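Local coordinates for protein putative peroxiredoxin MT2298 (Mycobacterium tuberculosis, PDB 5C04) that probably reduces hydrogen peroxide and organic hydroperoxides to water and alcohols as a mycoredoxin-dependent, one-cysteine peroxiredoxin of the thioredoxin fold, at residues F12-V22 with L68-K79. The protein carries 1 engineered substitution. Sequence-based numbering, arbitrary orientation.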
loop_
_atom_site.group_PDB
_atom_site.type_symbol
_atom_site.label_atom_id
_atom_site.label_comp_id
_atom_site.label_asym_id
_atom_site.label_seq_id
_atom_site.Cartn_x
_atom_site.Cartn_y
_atom_site.Cartn_z
ATOM N N PHE A 12 -0.052 18.734 8.034
ATOM C CA PHE A 12 0.184 17.794 6.964
ATOM C C PHE A 12 -0.664 18.131 5.767
ATOM O O PHE A 12 -1.710 18.754 5.898
ATOM C CB PHE A 12 -0.076 16.337 7.412
ATOM C CG PHE A 12 -1.503 16.053 7.873
ATOM C CD1 PHE A 12 -2.546 15.937 6.963
ATOM C CD2 PHE A 12 -1.791 15.883 9.226
ATOM C CE1 PHE A 12 -3.845 15.671 7.385
ATOM C CE2 PHE A 12 -3.084 15.610 9.653
ATOM C CZ PHE A 12 -4.113 15.496 8.736
ATOM N N THR A 13 -0.194 17.673 4.604
ATOM C CA THR A 13 -0.975 17.706 3.383
ATOM C C THR A 13 -0.878 16.327 2.740
ATOM O O THR A 13 0.225 15.906 2.351
ATOM C CB THR A 13 -0.446 18.757 2.389
ATOM O OG1 THR A 13 -0.318 20.035 3.046
ATOM C CG2 THR A 13 -1.386 18.885 1.188
ATOM N N LEU A 14 -2.019 15.647 2.610
ATOM C CA LEU A 14 -2.051 14.275 2.070
ATOM C C LEU A 14 -3.164 14.118 1.041
ATOM O O LEU A 14 -4.173 14.816 1.060
ATOM C CB LEU A 14 -2.266 13.249 3.210
ATOM C CG LEU A 14 -1.183 13.176 4.288
ATOM C CD1 LEU A 14 -1.624 12.261 5.434
ATOM C CD2 LEU A 14 0.182 12.723 3.774
ATOM N N ARG A 15 -2.997 13.154 0.156
ATOM C CA ARG A 15 -4.028 12.802 -0.795
ATOM C C ARG A 15 -5.139 11.933 -0.219
ATOM O O ARG A 15 -4.866 10.937 0.479
ATOM C CB ARG A 15 -3.390 12.024 -1.941
ATOM C CG ARG A 15 -2.232 12.720 -2.624
ATOM C CD ARG A 15 -2.708 13.382 -3.895
ATOM N NE ARG A 15 -1.617 14.106 -4.515
ATOM C CZ ARG A 15 -1.778 15.157 -5.298
ATOM N NH1 ARG A 15 -3.002 15.614 -5.560
ATOM N NH2 ARG A 15 -0.717 15.762 -5.797
ATOM N N ASP A 16 -6.389 12.246 -0.549
ATOM C CA ASP A 16 -7.504 11.351 -0.237
ATOM C C ASP A 16 -7.742 10.324 -1.336
ATOM O O ASP A 16 -6.984 10.277 -2.328
ATOM C CB ASP A 16 -8.792 12.149 0.146
ATOM C CG ASP A 16 -9.473 12.840 -1.041
ATOM O OD1 ASP A 16 -9.178 12.549 -2.232
ATOM O OD2 ASP A 16 -10.359 13.702 -0.764
ATOM N N GLN A 17 -8.768 9.498 -1.175
ATOM C CA GLN A 17 -9.042 8.366 -2.082
ATOM C C GLN A 17 -9.357 8.814 -3.501
ATOM O O GLN A 17 -9.230 8.038 -4.440
ATOM C CB GLN A 17 -10.162 7.468 -1.556
ATOM C CG GLN A 17 -11.524 8.165 -1.375
ATOM C CD GLN A 17 -11.769 8.659 0.042
ATOM O OE1 GLN A 17 -10.915 9.280 0.643
ATOM N NE2 GLN A 17 -12.950 8.382 0.565
ATOM N N ASN A 18 -9.762 10.070 -3.647
ATOM C CA ASN A 18 -10.007 10.673 -4.961
ATOM C C ASN A 18 -8.821 11.496 -5.489
ATOM O O ASN A 18 -8.967 12.253 -6.469
ATOM C CB ASN A 18 -11.276 11.513 -4.849
ATOM C CG ASN A 18 -12.482 10.664 -4.521
ATOM O OD1 ASN A 18 -12.775 9.695 -5.235
ATOM N ND2 ASN A 18 -13.164 10.981 -3.431
ATOM N N GLN A 19 -7.658 11.347 -4.852
ATOM C CA GLN A 19 -6.419 12.070 -5.171
ATOM C C GLN A 19 -6.505 13.593 -4.974
ATOM O O GLN A 19 -5.672 14.348 -5.470
ATOM C CB GLN A 19 -5.881 11.658 -6.556
ATOM C CG GLN A 19 -5.300 10.242 -6.499
ATOM C CD GLN A 19 -5.276 9.496 -7.822
ATOM O OE1 GLN A 19 -5.448 8.273 -7.854
ATOM N NE2 GLN A 19 -5.030 10.207 -8.908
ATOM N N GLN A 20 -7.490 14.030 -4.189
ATOM C CA GLN A 20 -7.606 15.439 -3.793
ATOM C C GLN A 20 -6.789 15.716 -2.528
ATOM O O GLN A 20 -6.646 14.829 -1.662
ATOM C CB GLN A 20 -9.071 15.786 -3.522
ATOM C CG GLN A 20 -9.995 15.565 -4.715
ATOM C CD GLN A 20 -9.795 16.551 -5.852
ATOM O OE1 GLN A 20 -9.205 17.625 -5.682
ATOM N NE2 GLN A 20 -10.285 16.187 -7.035
ATOM N N LEU A 21 -6.262 16.927 -2.402
ATOM C CA LEU A 21 -5.370 17.278 -1.314
ATOM C C LEU A 21 -6.148 17.745 -0.101
ATOM O O LEU A 21 -6.980 18.646 -0.206
ATOM C CB LEU A 21 -4.398 18.362 -1.732
ATOM C CG LEU A 21 -3.393 17.934 -2.806
ATOM C CD1 LEU A 21 -2.588 19.126 -3.260
ATOM C CD2 LEU A 21 -2.499 16.833 -2.255
ATOM N N VAL A 22 -5.829 17.166 1.048
ATOM C CA VAL A 22 -6.443 17.541 2.318
ATOM C C VAL A 22 -5.340 18.026 3.238
ATOM O O VAL A 22 -4.339 17.355 3.417
ATOM C CB VAL A 22 -7.127 16.326 2.941
ATOM C CG1 VAL A 22 -7.630 16.653 4.344
ATOM C CG2 VAL A 22 -8.261 15.834 2.057
ATOM N N LEU A 68 -10.979 12.280 9.669
ATOM C CA LEU A 68 -10.021 11.857 8.634
ATOM C C LEU A 68 -9.373 10.563 9.055
ATOM O O LEU A 68 -8.774 10.485 10.122
ATOM C CB LEU A 68 -8.925 12.913 8.460
ATOM C CG LEU A 68 -9.405 14.355 8.242
ATOM C CD1 LEU A 68 -8.271 15.358 8.348
ATOM C CD2 LEU A 68 -10.079 14.471 6.898
ATOM N N ALA A 69 -9.450 9.557 8.193
ATOM C CA ALA A 69 -8.771 8.295 8.447
ATOM C C ALA A 69 -7.408 8.399 7.761
ATOM O O ALA A 69 -7.338 8.991 6.681
ATOM C CB ALA A 69 -9.591 7.137 7.928
ATOM N N ILE A 70 -6.346 7.964 8.414
ATOM C CA ILE A 70 -4.991 8.028 7.817
ATOM C C ILE A 70 -4.291 6.685 7.917
ATOM O O ILE A 70 -4.213 6.095 8.993
ATOM C CB ILE A 70 -4.130 9.074 8.562
ATOM C CG1 ILE A 70 -4.848 10.440 8.569
ATOM C CG2 ILE A 70 -2.714 9.166 7.987
ATOM C CD1 ILE A 70 -4.185 11.536 9.403
ATOM N N SER A 71 -3.740 6.221 6.793
ATOM C CA SER A 71 -3.057 4.939 6.749
ATOM C C SER A 71 -1.979 5.017 5.684
ATOM O O SER A 71 -2.016 5.924 4.856
ATOM C CB SER A 71 -4.065 3.850 6.423
ATOM O OG SER A 71 -3.530 2.571 6.712
ATOM N N VAL A 72 -1.065 4.035 5.684
ATOM C CA VAL A 72 0.040 4.042 4.718
ATOM C C VAL A 72 -0.336 3.628 3.292
ATOM O O VAL A 72 0.535 3.687 2.412
ATOM C CB VAL A 72 1.248 3.214 5.228
ATOM C CG1 VAL A 72 1.826 3.801 6.512
ATOM C CG2 VAL A 72 0.912 1.741 5.348
ATOM N N GLY A 73 -1.589 3.263 3.009
ATOM C CA GLY A 73 -1.967 2.886 1.662
ATOM C C GLY A 73 -2.066 4.062 0.719
ATOM O O GLY A 73 -2.371 5.168 1.158
ATOM N N PRO A 74 -1.839 3.840 -0.572
ATOM C CA PRO A 74 -2.001 4.865 -1.578
ATOM C C PRO A 74 -3.461 5.064 -1.978
ATOM O O PRO A 74 -4.312 4.220 -1.692
ATOM C CB PRO A 74 -1.163 4.341 -2.729
ATOM C CG PRO A 74 -1.307 2.865 -2.631
ATOM C CD PRO A 74 -1.421 2.554 -1.158
ATOM N N PRO A 75 -3.759 6.162 -2.695
ATOM C CA PRO A 75 -5.165 6.426 -2.980
ATOM C C PRO A 75 -5.933 5.335 -3.715
ATOM O O PRO A 75 -7.070 5.128 -3.396
ATOM C CB PRO A 75 -5.137 7.753 -3.766
ATOM C CG PRO A 75 -3.910 8.412 -3.256
ATOM C CD PRO A 75 -2.904 7.290 -3.041
ATOM N N PRO A 76 -5.328 4.624 -4.693
ATOM C CA PRO A 76 -6.147 3.592 -5.374
ATOM C C PRO A 76 -6.627 2.483 -4.430
ATOM O O PRO A 76 -7.717 1.958 -4.616
ATOM C CB PRO A 76 -5.194 3.035 -6.450
ATOM C CG PRO A 76 -4.265 4.164 -6.727
ATOM C CD PRO A 76 -4.044 4.844 -5.389
ATOM N N THR A 77 -5.787 2.091 -3.463
ATOM C CA THR A 77 -6.228 1.136 -2.458
ATOM C C THR A 77 -7.424 1.659 -1.686
ATOM O O THR A 77 -8.417 0.954 -1.471
ATOM C CB THR A 77 -5.072 0.809 -1.500
ATOM O OG1 THR A 77 -4.066 0.098 -2.243
ATOM C CG2 THR A 77 -5.508 -0.040 -0.323
ATOM N N HIS A 78 -7.284 2.902 -1.227
ATOM C CA HIS A 78 -8.330 3.516 -0.422
ATOM C C HIS A 78 -9.592 3.792 -1.207
ATOM O O HIS A 78 -10.683 3.666 -0.653
ATOM C CB HIS A 78 -7.794 4.763 0.245
ATOM C CG HIS A 78 -6.764 4.467 1.293
ATOM N ND1 HIS A 78 -5.904 5.414 1.778
ATOM C CD2 HIS A 78 -6.438 3.307 1.921
ATOM C CE1 HIS A 78 -5.108 4.871 2.684
ATOM N NE2 HIS A 78 -5.403 3.589 2.783
ATOM N N LYS A 79 -9.461 4.091 -2.500
ATOM C CA LYS A 79 -10.640 4.277 -3.338
ATOM C C LYS A 79 -11.484 3.014 -3.454
ATOM O O LYS A 79 -12.720 3.047 -3.259
ATOM C CB LYS A 79 -10.259 4.794 -4.728
ATOM C CG LYS A 79 -11.455 5.056 -5.649
ATOM C CD LYS A 79 -12.449 6.035 -5.042
ATOM C CE LYS A 79 -13.484 6.501 -6.051
ATOM N NZ LYS A 79 -14.507 7.368 -5.403
HETATM O O HOH W 1 -6.179 7.735 0.193
#
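With CG turned anti to its backbone N (chi1 -178°) and a bend at chi2 (57°), Lys79 runs past the carbonyl of Gln17 and brings NZ to Asn18. There NZ donates to Asn18 OD1 over 2.9 Å, in the carbonyl plane and on a lone pair, a hydrogen bond from the lysine ammonium to a neutral amide oxygen, between two exposed residues. Next to this bond, Gln17 CB packs on the helix backbone, 3.6 Å from Lys79 N. The Gln17 side-chain amide points away from the helix, and OE1 and NE2 hydrogen-bond to Leu91 N and Phe89 O.

The ring of Pro75, in the first turn of helix 75-85, presses against the hairpin turn: its CB lies 3.4 Å from Asp16 O, and the Gln19 side chain crosses it at about a right angle. Asp16 OD1 accepts from Asn18 N, forming an Asx turn, and from Gln20 N on the opposite carboxylate face; both bonds brace the type I turn. A water bound to His78 ND1 at 2.8 Å also makes a weak bond to Arg15 O.

Farther along, the contact is apolar. Phe12 CZ stands 4.0 Å from Ile70 CD1 and meets Leu68 CD1 at its ring edge, while Val22 and Leu68 touch tip to tip.

The hairpin thus meets strand 65-71 through side chains and packs its turn on helix 75-85; strand 91-93 lies between 13-16 and 65-71 in the sheet, and helix 100-104 packs on Phe12 and Leu14.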